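Local coordinates for protein transcriptional regulator, LysR family (Eggerthella lenta, PDB 4PZJ) that probably binds regulatory DNA as a LysR-family transcription factor, the present chain being its N-terminal winged helix-turn-helix domain, at residues A[15-18]-A[19-22]; A[26-29]-A[30-33]. One frame throughout, in Å; residues are numbered along the deposited sequence.

Interaction 1. Residues A[15-18]-A[19-22]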
loop_
_atom_site.group_PDB
_atom_site.type_symbol
_atom_site.label_atom_id
_atom_site.label_comp_id
_atom_site.label_asym_id
_atom_site.label_seq_id
_atom_site.Cartn_x
_atom_site.Cartn_y
_atom_site.Cartn_z
ATOM N N THR A 15 11.364 11.342 -7.900
ATOM C CA THR A 15 12.747 11.650 -8.247
ATOM C C THR A 15 13.628 10.395 -8.440
ATOM O O THR A 15 14.625 10.428 -9.168
ATOM C CB THR A 15 13.423 12.510 -7.190
ATOM O OG1 THR A 15 13.456 11.800 -5.961
ATOM C CG2 THR A 15 12.680 13.831 -6.963
HETATM N N MSE A 16 13.248 9.323 -7.748
HETATM C CA MSE A 16 14.009 8.059 -7.664
HETATM C C MSE A 16 15.440 8.367 -7.253
HETATM O O MSE A 16 16.405 7.764 -7.708
HETATM C CB MSE A 16 13.847 7.287 -8.972
HETATM C CG MSE A 16 12.417 6.757 -9.123
HETATM SE SE MSE A 16 11.779 5.432 -7.773
HETATM C CE MSE A 16 13.131 4.277 -8.326
ATOM N N ASN A 17 15.615 9.327 -6.352
ATOM C CA ASN A 17 16.932 9.766 -5.978
ATOM C C ASN A 17 16.755 10.455 -4.641
ATOM O O ASN A 17 16.223 11.527 -4.580
ATOM C CB ASN A 17 17.453 10.740 -7.054
ATOM C CG ASN A 17 18.822 11.308 -6.771
ATOM O OD1 ASN A 17 19.318 11.310 -5.644
ATOM N ND2 ASN A 17 19.467 11.798 -7.831
ATOM N N TYR A 18 17.251 9.867 -3.572
ATOM C CA TYR A 18 17.020 10.521 -2.272
ATOM C C TYR A 18 17.651 11.897 -2.076
ATOM O O TYR A 18 17.006 12.766 -1.462
ATOM C CB TYR A 18 17.552 9.632 -1.145
ATOM C CG TYR A 18 16.646 8.545 -0.644
ATOM C CD1 TYR A 18 16.217 7.499 -1.469
ATOM C CD2 TYR A 18 16.243 8.498 0.707
ATOM C CE1 TYR A 18 15.377 6.496 -0.993
ATOM C CE2 TYR A 18 15.411 7.498 1.175
ATOM C CZ TYR A 18 15.002 6.463 0.325
ATOM O OH TYR A 18 14.213 5.446 0.759
ATOM N N THR A 19 18.908 12.100 -2.486
ATOM C CA THR A 19 19.562 13.423 -2.273
ATOM C C THR A 19 18.816 14.481 -3.069
ATOM O O THR A 19 18.674 15.593 -2.608
ATOM C CB THR A 19 21.053 13.454 -2.581
ATOM O OG1 THR A 19 21.301 12.926 -3.888
ATOM C CG2 THR A 19 21.813 12.628 -1.568
ATOM N N ARG A 20 18.328 14.119 -4.233
ATOM C CA ARG A 20 17.546 15.028 -5.069
ATOM C C ARG A 20 16.218 15.404 -4.397
ATOM O O ARG A 20 15.803 16.568 -4.410
ATOM C CB ARG A 20 17.348 14.342 -6.397
ATOM C CG ARG A 20 16.460 15.034 -7.385
ATOM C CD ARG A 20 16.973 16.262 -8.107
ATOM N NE ARG A 20 15.877 16.524 -9.035
ATOM C CZ ARG A 20 14.733 17.138 -8.707
ATOM N NH1 ARG A 20 14.570 17.649 -7.491
ATOM N NH2 ARG A 20 13.735 17.252 -9.600
ATOM N N ALA A 21 15.548 14.423 -3.805
ATOM C CA ALA A 21 14.294 14.650 -3.068
ATOM C C ALA A 21 14.581 15.608 -1.936
ATOM O O ALA A 21 13.792 16.528 -1.632
ATOM C CB ALA A 21 13.777 13.340 -2.480
ATOM N N ALA A 22 15.671 15.350 -1.213
ATOM C CA ALA A 22 16.019 16.244 -0.097
ATOM C C ALA A 22 16.206 17.685 -0.561
ATOM O O ALA A 22 15.699 18.594 0.079
ATOM C CB ALA A 22 17.274 15.753 0.589
#
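With CG anti to the backbone N (chi1 179°), the side chain of N17 reaches forward over the first turn of helix 18-25, while R20, its own CG anti to N and its chain bent at chi2 (74°), carries CG alongside T15 and turns its guanidinium under the threonine methyl. N17 is the N-cap, a place that suits asparagine because its short side chain ends in a carbonyl oxygen. Here OD1 accepts from R20 N at 3.3 Å, with the N-H lying above the carbonyl plane instead of on a lone pair. OD1 also sits 3.1 Å from T19 OG1, whose proton may be shared with another acceptor. The N17 carbonyl serves the next amide: its O receives A21 N at 3.1 Å, and one residue on Y18 O takes A22 N at 2.9 Å, the ordinary rungs of a starting helix. N17 CG touches R20 CB at 3.4 Å. T15 CB meets R20 CG at 4.0 Å, while its methyl CG2 lies over one face of the guanidinium. T15 OG1 is hydrogen-bonded back to T11 O, and R20 NH1 forms a salt bridge with E24 one turn on. The chemistry thus divides the work: N17 OD1, N17 O and Y18 O take up the N-H groups of R20, A21 and A22, while threonine carbon packs against an arginine whose charge is probably offset, at least in part, by E24.

Interaction 2. Residues A[26-29]-A[30-33]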
loop_
_atom_site.group_PDB
_atom_site.type_symbol
_atom_site.label_atom_id
_atom_site.label_comp_id
_atom_site.label_asym_id
_atom_site.label_seq_id
_atom_site.Cartn_x
_atom_site.Cartn_y
_atom_site.Cartn_z
ATOM N N ASN A 26 13.950 20.796 0.657
ATOM C CA ASN A 26 14.714 21.719 1.509
ATOM C C ASN A 26 14.925 21.150 2.901
ATOM O O ASN A 26 14.802 21.849 3.924
ATOM C CB ASN A 26 14.047 23.077 1.562
ATOM C CG ASN A 26 13.995 23.731 0.206
ATOM O OD1 ASN A 26 14.990 23.745 -0.521
ATOM N ND2 ASN A 26 12.839 24.274 -0.148
ATOM N N ILE A 27 15.230 19.854 2.943
ATOM C CA ILE A 27 15.552 19.185 4.184
ATOM C C ILE A 27 16.763 18.321 3.862
ATOM O O ILE A 27 17.136 18.219 2.724
ATOM C CB ILE A 27 14.390 18.384 4.786
ATOM C CG1 ILE A 27 13.998 17.165 3.934
ATOM C CG2 ILE A 27 13.209 19.301 5.103
ATOM C CD1 ILE A 27 12.850 16.361 4.497
ATOM N N THR A 28 17.363 17.711 4.876
ATOM C CA THR A 28 18.564 16.957 4.667
ATOM C C THR A 28 18.205 15.547 4.184
ATOM O O THR A 28 17.103 15.084 4.392
ATOM C CB THR A 28 19.367 16.836 5.974
ATOM O OG1 THR A 28 18.602 16.113 6.915
ATOM C CG2 THR A 28 19.718 18.227 6.562
ATOM N N GLN A 29 19.149 14.859 3.544
ATOM C CA GLN A 29 18.860 13.503 3.169
ATOM C C GLN A 29 18.530 12.597 4.367
ATOM O O GLN A 29 17.598 11.808 4.345
ATOM C CB GLN A 29 19.986 12.979 2.276
ATOM C CG GLN A 29 20.048 11.475 2.099
ATOM C CD GLN A 29 20.747 10.759 3.286
ATOM O OE1 GLN A 29 21.836 11.131 3.659
ATOM N NE2 GLN A 29 20.157 9.681 3.769
ATOM N N PRO A 30 19.321 12.664 5.466
ATOM C CA PRO A 30 18.884 11.830 6.542
ATOM C C PRO A 30 17.453 12.077 7.022
ATOM O O PRO A 30 16.794 11.138 7.439
ATOM C CB PRO A 30 19.945 12.078 7.624
ATOM C CG PRO A 30 21.124 12.506 6.896
ATOM C CD PRO A 30 20.619 13.280 5.698
ATOM N N ALA A 31 16.951 13.323 6.925
ATOM C CA ALA A 31 15.569 13.610 7.257
ATOM C C ALA A 31 14.595 12.898 6.328
ATOM O O ALA A 31 13.630 12.309 6.792
ATOM C CB ALA A 31 15.309 15.103 7.215
ATOM N N VAL A 32 14.890 12.940 5.017
ATOM C CA VAL A 32 14.129 12.233 4.017
ATOM C C VAL A 32 14.104 10.732 4.367
ATOM O O VAL A 32 13.063 10.091 4.431
ATOM C CB VAL A 32 14.748 12.443 2.594
ATOM C CG1 VAL A 32 14.169 11.444 1.626
ATOM C CG2 VAL A 32 14.559 13.860 2.042
ATOM N N SER A 33 15.276 10.170 4.616
ATOM C CA SER A 33 15.378 8.752 4.931
ATOM C C SER A 33 14.659 8.356 6.226
ATOM O O SER A 33 14.036 7.326 6.271
ATOM C CB SER A 33 16.846 8.337 4.986
ATOM O OG SER A 33 17.494 8.384 3.747
#
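T28 caps helix 29-43, the second helix of the helix-turn-helix and, in this family, the recognition helix, with its hydroxyl oxygen accepting from the A31 amide. OG1, between the backbone N and the carbonyl carbon (chi1 63°), lies 3.2 Å from A31 N; a threonine suits this N-cap because its oxygen is so close to the main chain. The next two amides turn to carbonyls: V32 N gives to T28 O at 3.1 Å, in the carbonyl plane, and S33 N to Q29 O at 2.9 Å in a nearly straight bond (174°). P30 follows naturally in the first turn, where its nitrogen, lacking a hydrogen, leaves no donor to be satisfied. Q29 bends at chi2 over the proline, bringing OE1 to 3.2 Å from P30 CD, and its other amide atom, NE2, donates to S33 OG at 3.0 Å (N-H...O 148°), with the hydroxyl oxygen close to the amide plane. Without the amide, as with an alanine here, S33 OG would probably lose this donor and P30 CD its contact with OE1. On another side of the turn the contact is apolar, since I27, whose branched side chain suits packing on the first turn of helix 29-43, rests CD1 3.9 Å from A31 CB. Its CG1 meets V32 CG2 at 3.8 Å, the two side chains crossing at about a right angle.

Overall arrangement
Interaction 1 closes before interaction 2 opens, and their centres lie about 9 Å apart within the same helix-turn-helix unit. Each marks the start of one of its two helices, 18-25 and 29-43, which follow one another in the chain through a short turn. The two sites also touch: A22 O is probably hydrogen-bonded to I27 N, A22 packs on V32, and the ring of Y18 lies against S33. Y18 reaches on to L55 of strand 54-57, so the first helix is also joined to the two-stranded wing. Two side-chain N-caps thus begin two helices whose mutual packing probably helps to set their relative orientation, as expected of a domain that probably presents helix 29-43 to DNA.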